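Local coordinates for MutT/nudix family protein (Streptococcus pneumoniae, PDB 4HFQ) that hydrolyses UDP-linked substrates as a Nudix-family UDP-X diphosphatase, including precursors of peptidoglycan biosynthesis, at residues 129-134 with 145-150; 135-140 with 181-186. All blocks are in the same frame, centred on the assembly; numbering follows the deposited sequence.

Interaction 1 of 2, residues 129-134 with 145-150; sequences AVFDTN and KFVFGC
F131 and V147 meet at a slant on one face of an antiparallel strand pair. CG2 of V147 comes obliquely to the CD2-CE2 side of the ring, 3.8 Å from CE2 of F131. CG of F131 lies anti to its own carbonyl carbon (chi1 -66°), beside the backbone N. CB of A129 sits over one face of this ring, offset toward the rim. K145 shares this face of the sheet; its CB packs 4.1 Å from CB of F131. Farther out its chain bends at chi3 and chi4. The K145 and T133 side chains cross at about a right angle, with CE of K145 3.8 Å from CG2 of T133. The NZ of K145 is held outside the pair, by a salt bridge to D71. On the other face V130 and F146 lie side by side and point the same way. CG2 of V130 reaches CD2 of F146 at 3.9 Å.

The backbones fix this register. F131 and K145 form a hydrogen-bonded pair, with F131 N to K145 O and K145 N to F131 O both 2.8 Å. A129 and V147 form the next such pair, but unevenly: V147 N to A129 O is 2.9 Å, while A129 N to V147 O is weak at 3.4 Å. D132 ends the strand and is the N-cap of helix 133-136. Its OD1 accepts from N134 N, which lies above the carboxylate plane.

The contact is a buried part of the mixed Nudix sheet. Strand 143-153 runs between strand 120-132 and strand 69-78. Helix 184-194 packs on A129, F131 and V147. On the other face, F146 meets F146 of the second subunit, and helix 106-118 covers F148. By sequence this is the Nudix helix, which in this family usually carries metal-binding glutamates.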
loop_
_atom_site.group_PDB
_atom_site.type_symbol
_atom_site.label_atom_id
_atom_site.label_comp_id
_atom_site.label_asym_id
_atom_site.label_seq_id
_atom_site.Cartn_x
_atom_site.Cartn_y
_atom_site.Cartn_z
ATOM N N ALA A 129 13.649 -4.253 1.330
ATOM C CA ALA A 129 12.966 -3.219 0.561
ATOM C C ALA A 129 11.500 -3.270 0.819
ATOM O O ALA A 129 10.934 -4.351 1.058
ATOM C CB ALA A 129 13.197 -3.412 -0.934
ATOM N N VAL A 130 10.866 -2.099 0.695
ATOM C CA VAL A 130 9.409 -2.046 0.502
ATOM C C VAL A 130 9.180 -1.262 -0.788
ATOM O O VAL A 130 9.403 -0.050 -0.831
ATOM C CB VAL A 130 8.653 -1.384 1.679
ATOM C CG1 VAL A 130 7.149 -1.464 1.433
ATOM C CG2 VAL A 130 8.989 -2.068 2.994
ATOM N N PHE A 131 8.819 -1.981 -1.853
ATOM C CA PHE A 131 8.580 -1.378 -3.169
ATOM C C PHE A 131 7.111 -1.012 -3.382
ATOM O O PHE A 131 6.200 -1.730 -2.950
ATOM C CB PHE A 131 8.964 -2.350 -4.297
ATOM C CG PHE A 131 10.431 -2.672 -4.394
ATOM C CD1 PHE A 131 11.361 -1.689 -4.687
ATOM C CD2 PHE A 131 10.865 -3.980 -4.237
ATOM C CE1 PHE A 131 12.714 -2.009 -4.825
ATOM C CE2 PHE A 131 12.212 -4.305 -4.370
ATOM C CZ PHE A 131 13.131 -3.315 -4.662
ATOM N N ASP A 132 6.905 0.074 -4.114
ATOM C CA ASP A 132 5.578 0.473 -4.593
ATOM C C ASP A 132 5.388 -0.127 -5.980
ATOM O O ASP A 132 6.091 0.273 -6.933
ATOM C CB ASP A 132 5.506 2.004 -4.650
ATOM C CG ASP A 132 4.173 2.534 -5.146
ATOM O OD1 ASP A 132 3.214 1.767 -5.363
ATOM O OD2 ASP A 132 4.127 3.762 -5.322
ATOM N N THR A 133 4.428 -1.041 -6.138
ATOM C CA THR A 133 4.218 -1.618 -7.483
ATOM C C THR A 133 3.776 -0.597 -8.510
ATOM O O THR A 133 4.008 -0.779 -9.711
ATOM C CB THR A 133 3.248 -2.806 -7.499
ATOM O OG1 THR A 133 1.968 -2.381 -6.996
ATOM C CG2 THR A 133 3.775 -3.965 -6.680
ATOM N N ASN A 134 3.173 0.500 -8.069
ATOM C CA ASN A 134 2.798 1.540 -9.039
ATOM C C ASN A 134 4.014 2.143 -9.704
ATOM O O ASN A 134 3.915 2.612 -10.841
ATOM C CB ASN A 134 1.944 2.639 -8.398
ATOM C CG ASN A 134 0.474 2.295 -8.356
ATOM O OD1 ASN A 134 0.063 1.150 -8.476
ATOM N ND2 ASN A 134 -0.351 3.321 -8.137
ATOM N N LYS A 145 5.180 -4.013 -1.668
ATOM C CA LYS A 145 5.884 -5.262 -1.898
ATOM C C LYS A 145 7.088 -5.333 -0.955
ATOM O O LYS A 145 8.096 -4.642 -1.147
ATOM C CB LYS A 145 6.275 -5.333 -3.376
ATOM C CG LYS A 145 7.114 -6.565 -3.755
ATOM C CD LYS A 145 7.433 -6.549 -5.260
ATOM C CE LYS A 145 6.218 -6.777 -6.148
ATOM N NZ LYS A 145 5.682 -8.171 -6.091
ATOM N N PHE A 146 6.929 -6.124 0.102
ATOM C CA PHE A 146 7.997 -6.342 1.098
ATOM C C PHE A 146 8.929 -7.402 0.530
ATOM O O PHE A 146 8.470 -8.467 0.116
ATOM C CB PHE A 146 7.410 -6.920 2.385
ATOM C CG PHE A 146 6.534 -5.984 3.160
ATOM C CD1 PHE A 146 5.196 -5.845 2.841
ATOM C CD2 PHE A 146 7.043 -5.267 4.243
ATOM C CE1 PHE A 146 4.365 -5.005 3.571
ATOM C CE2 PHE A 146 6.223 -4.414 4.976
ATOM C CZ PHE A 146 4.894 -4.263 4.624
ATOM N N VAL A 147 10.225 -7.125 0.529
ATOM C CA VAL A 147 11.205 -8.143 0.144
ATOM C C VAL A 147 12.109 -8.403 1.338
ATOM O O VAL A 147 12.864 -7.515 1.760
ATOM C CB VAL A 147 12.041 -7.728 -1.075
ATOM C CG1 VAL A 147 12.918 -8.899 -1.483
ATOM C CG2 VAL A 147 11.137 -7.292 -2.229
ATOM N N PHE A 148 11.991 -9.613 1.889
ATOM C CA PHE A 148 12.734 -10.029 3.064
ATOM C C PHE A 148 13.946 -10.847 2.665
ATOM O O PHE A 148 13.840 -11.775 1.863
ATOM C CB PHE A 148 11.860 -10.908 3.960
ATOM C CG PHE A 148 10.679 -10.189 4.563
ATOM C CD1 PHE A 148 10.825 -9.449 5.730
ATOM C CD2 PHE A 148 9.423 -10.283 3.974
ATOM C CE1 PHE A 148 9.729 -8.802 6.305
ATOM C CE2 PHE A 148 8.323 -9.653 4.550
ATOM C CZ PHE A 148 8.483 -8.913 5.706
ATOM N N GLY A 149 15.103 -10.502 3.217
ATOM C CA GLY A 149 16.273 -11.387 3.089
ATOM C C GLY A 149 16.087 -12.582 4.002
ATOM O O GLY A 149 15.870 -12.395 5.211
ATOM N N CYS A 150 16.149 -13.788 3.431
ATOM C CA CYS A 150 15.875 -15.031 4.166
ATOM C C CYS A 150 16.943 -16.078 3.914
ATOM O O CYS A 150 17.611 -16.065 2.890
ATOM C CB CYS A 150 14.512 -15.633 3.795
ATOM S SG CYS A 150 13.102 -14.539 3.982
#

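Interaction 2 of 2, residues 135-140 with 181-186; sequences RFQLQS and RITKEQ
F136 and T183 are the closest backbone positions, with CA atoms 7.3 Å apart, where the end of helix 133-136 faces the start of helix 184-194. The two glutamines Q137 and Q186 cross at about a right angle and join by their amides. Q186 NE2 donates to Q137 OE1 at 2.8 Å, and Q137 NE2 donates to Q186 OE1 at 2.9 Å. The amide planes are turned 46° apart, so the pair is twisted rather than flat. The Q137 chain bends at chi2 (-110°), which sets CD on the side of Q186.

CG of Q186 and CG of R135 lie over opposite faces of the F136 ring, both toward the rim. The one from Q186 makes a CH-pi contact, with CG 4.1 Å from the ring centroid. E185 brings OE1 to the ring edge, 3.7 Å from CE1 of F136. A water joins F136 O to T183 OG1 and lies in the ring plane at the edge.

T183 and Q186 form a capping box. Q186 N donates to T183 OG1 at 3.2 Å, and T183 N donates to Q186 OE1 at 2.9 Å. Each amide thus has a second partner: T183 N for Q186 OE1 and E179 O for Q137 NE2. Together these set which end of each amide is N and which is O. The amide pair ties the cap of helix 184-194 to the turn after helix 133-136.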
loop_
_atom_site.group_PDB
_atom_site.type_symbol
_atom_site.label_atom_id
_atom_site.label_comp_id
_atom_site.label_asym_id
_atom_site.label_seq_id
_atom_site.Cartn_x
_atom_site.Cartn_y
_atom_site.Cartn_z
ATOM N N ARG A 135 5.157 2.119 -9.018
ATOM C CA ARG A 135 6.417 2.609 -9.589
ATOM C C ARG A 135 7.081 1.597 -10.514
ATOM O O ARG A 135 7.503 1.951 -11.622
ATOM C CB ARG A 135 7.380 3.017 -8.467
ATOM C CG ARG A 135 8.777 3.415 -8.955
ATOM C CD ARG A 135 9.605 3.991 -7.813
ATOM N NE ARG A 135 9.053 5.246 -7.313
ATOM C CZ ARG A 135 9.342 6.443 -7.809
ATOM N NH1 ARG A 135 10.193 6.560 -8.821
ATOM N NH2 ARG A 135 8.774 7.530 -7.313
ATOM N N PHE A 136 7.160 0.346 -10.080
ATOM C CA PHE A 136 8.010 -0.639 -10.768
ATOM C C PHE A 136 7.276 -1.585 -11.691
ATOM O O PHE A 136 7.885 -2.133 -12.604
ATOM C CB PHE A 136 8.793 -1.466 -9.750
ATOM C CG PHE A 136 9.881 -0.699 -9.077
ATOM C CD1 PHE A 136 11.141 -0.580 -9.677
ATOM C CD2 PHE A 136 9.657 -0.083 -7.850
ATOM C CE1 PHE A 136 12.147 0.140 -9.054
ATOM C CE2 PHE A 136 10.656 0.645 -7.238
ATOM C CZ PHE A 136 11.910 0.754 -7.829
ATOM N N GLN A 137 6.007 -1.849 -11.427
ATOM C CA GLN A 137 5.253 -2.816 -12.195
ATOM C C GLN A 137 3.766 -2.503 -12.059
ATOM O O GLN A 137 2.974 -3.282 -11.506
ATOM C CB GLN A 137 5.575 -4.241 -11.732
ATOM C CG GLN A 137 5.350 -4.538 -10.231
ATOM C CD GLN A 137 6.628 -4.749 -9.422
ATOM O OE1 GLN A 137 6.845 -4.098 -8.400
ATOM N NE2 GLN A 137 7.467 -5.696 -9.856
ATOM N N LEU A 138 3.395 -1.362 -12.633
ATOM C CA LEU A 138 2.043 -0.869 -12.511
ATOM C C LEU A 138 1.026 -1.925 -12.924
ATOM O O LEU A 138 1.198 -2.639 -13.929
ATOM C CB LEU A 138 1.869 0.392 -13.345
ATOM C CG LEU A 138 0.472 1.037 -13.293
ATOM C CD1 LEU A 138 0.100 1.545 -11.906
ATOM C CD2 LEU A 138 0.395 2.172 -14.310
ATOM N N GLN A 139 -0.037 -2.041 -12.140
ATOM C CA GLN A 139 -1.078 -3.037 -12.372
ATOM C C GLN A 139 -2.371 -2.565 -11.695
ATOM O O GLN A 139 -2.371 -1.545 -10.985
ATOM C CB GLN A 139 -0.627 -4.426 -11.906
ATOM C CG GLN A 139 -0.099 -4.426 -10.474
ATOM C CD GLN A 139 0.586 -5.718 -10.123
ATOM O OE1 GLN A 139 -0.056 -6.694 -9.773
ATOM N NE2 GLN A 139 1.921 -5.724 -10.228
ATOM N N SER A 140 -3.460 -3.303 -11.898
ATOM C CA SER A 140 -4.777 -2.812 -11.464
ATOM C C SER A 140 -4.802 -2.499 -9.968
ATOM O O SER A 140 -5.379 -1.470 -9.563
ATOM C CB SER A 140 -5.880 -3.787 -11.852
ATOM O OG SER A 140 -5.666 -5.063 -11.314
ATOM N N ARG A 181 5.578 -9.368 -10.730
ATOM C CA ARG A 181 6.014 -9.864 -9.415
ATOM C C ARG A 181 7.389 -9.383 -8.993
ATOM O O ARG A 181 7.611 -9.100 -7.805
ATOM C CB ARG A 181 5.973 -11.393 -9.374
ATOM C CG ARG A 181 4.585 -11.935 -9.630
ATOM C CD ARG A 181 4.554 -13.443 -9.742
ATOM N NE ARG A 181 3.251 -13.824 -10.260
ATOM C CZ ARG A 181 2.978 -14.970 -10.866
ATOM N NH1 ARG A 181 3.918 -15.890 -10.998
ATOM N NH2 ARG A 181 1.749 -15.211 -11.311
ATOM N N ILE A 182 8.317 -9.272 -9.947
ATOM C CA ILE A 182 9.643 -8.747 -9.673
ATOM C C ILE A 182 10.280 -8.348 -10.989
ATOM O O ILE A 182 10.077 -9.032 -12.002
ATOM C CB ILE A 182 10.543 -9.763 -8.896
ATOM C CG1 ILE A 182 11.635 -9.035 -8.104
ATOM C CG2 ILE A 182 11.108 -10.855 -9.822
ATOM C CD1 ILE A 182 11.139 -8.205 -6.926
ATOM N N THR A 183 11.017 -7.249 -10.974
ATOM C CA THR A 183 11.706 -6.796 -12.189
ATOM C C THR A 183 13.220 -6.908 -12.037
ATOM O O THR A 183 13.756 -6.982 -10.925
ATOM C CB THR A 183 11.357 -5.340 -12.572
ATOM O OG1 THR A 183 11.945 -4.442 -11.625
ATOM C CG2 THR A 183 9.843 -5.101 -12.632
ATOM N N LYS A 184 13.929 -6.822 -13.163
ATOM C CA LYS A 184 15.385 -6.844 -13.136
ATOM C C LYS A 184 15.946 -5.671 -12.337
ATOM O O LYS A 184 16.904 -5.821 -11.558
ATOM C CB LYS A 184 15.927 -6.843 -14.570
ATOM C CG LYS A 184 17.445 -6.876 -14.641
ATOM C CD LYS A 184 17.915 -7.101 -16.076
ATOM C CE LYS A 184 19.422 -7.015 -16.167
ATOM N NZ LYS A 184 19.853 -7.489 -17.514
ATOM N N GLU A 185 15.337 -4.500 -12.505
ATOM C CA GLU A 185 15.774 -3.346 -11.761
ATOM C C GLU A 185 15.640 -3.580 -10.251
ATOM O O GLU A 185 16.526 -3.220 -9.486
ATOM C CB GLU A 185 14.982 -2.105 -12.175
ATOM C CG GLU A 185 15.494 -0.856 -11.501
ATOM C CD GLU A 185 14.684 0.384 -11.806
ATOM O OE1 GLU A 185 13.621 0.290 -12.455
ATOM O OE2 GLU A 185 15.124 1.473 -11.374
ATOM N N GLN A 186 14.531 -4.182 -9.830
ATOM C CA GLN A 186 14.357 -4.459 -8.417
ATOM C C GLN A 186 15.407 -5.455 -7.931
ATOM O O GLN A 186 15.967 -5.253 -6.855
ATOM C CB GLN A 186 12.948 -4.987 -8.152
ATOM C CG GLN A 186 11.861 -3.915 -8.233
ATOM C CD GLN A 186 10.458 -4.476 -8.214
ATOM O OE1 GLN A 186 10.179 -5.546 -8.752
ATOM N NE2 GLN A 186 9.536 -3.743 -7.536
HETATM O O HOH W 1 10.880 -2.115 -12.601
#

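Segments 129-134 and 135-140 are consecutive and share helix 133-136; their partners 145-150 and 181-186 follow in the same order, so the contacts cross along the chain. Interactions 1 and 2 have centres about 10 Å apart. The F131 and F136 rings meet edge-to-face, with F131 CD1 3.5 Å from F136 CE2. Q186 NE2 also packs on F131, 3.4 Å from its CG. K145 makes the polar link: its NZ is 2.7 Å from R181 O, a probable hydrogen bond. Tris, probably from the crystallisation liquor, lies about 3 Å from the side chain of K145 and about 3 Å from that of R181, consistent with a pocket nearby. Both contacts also reach the second subunit.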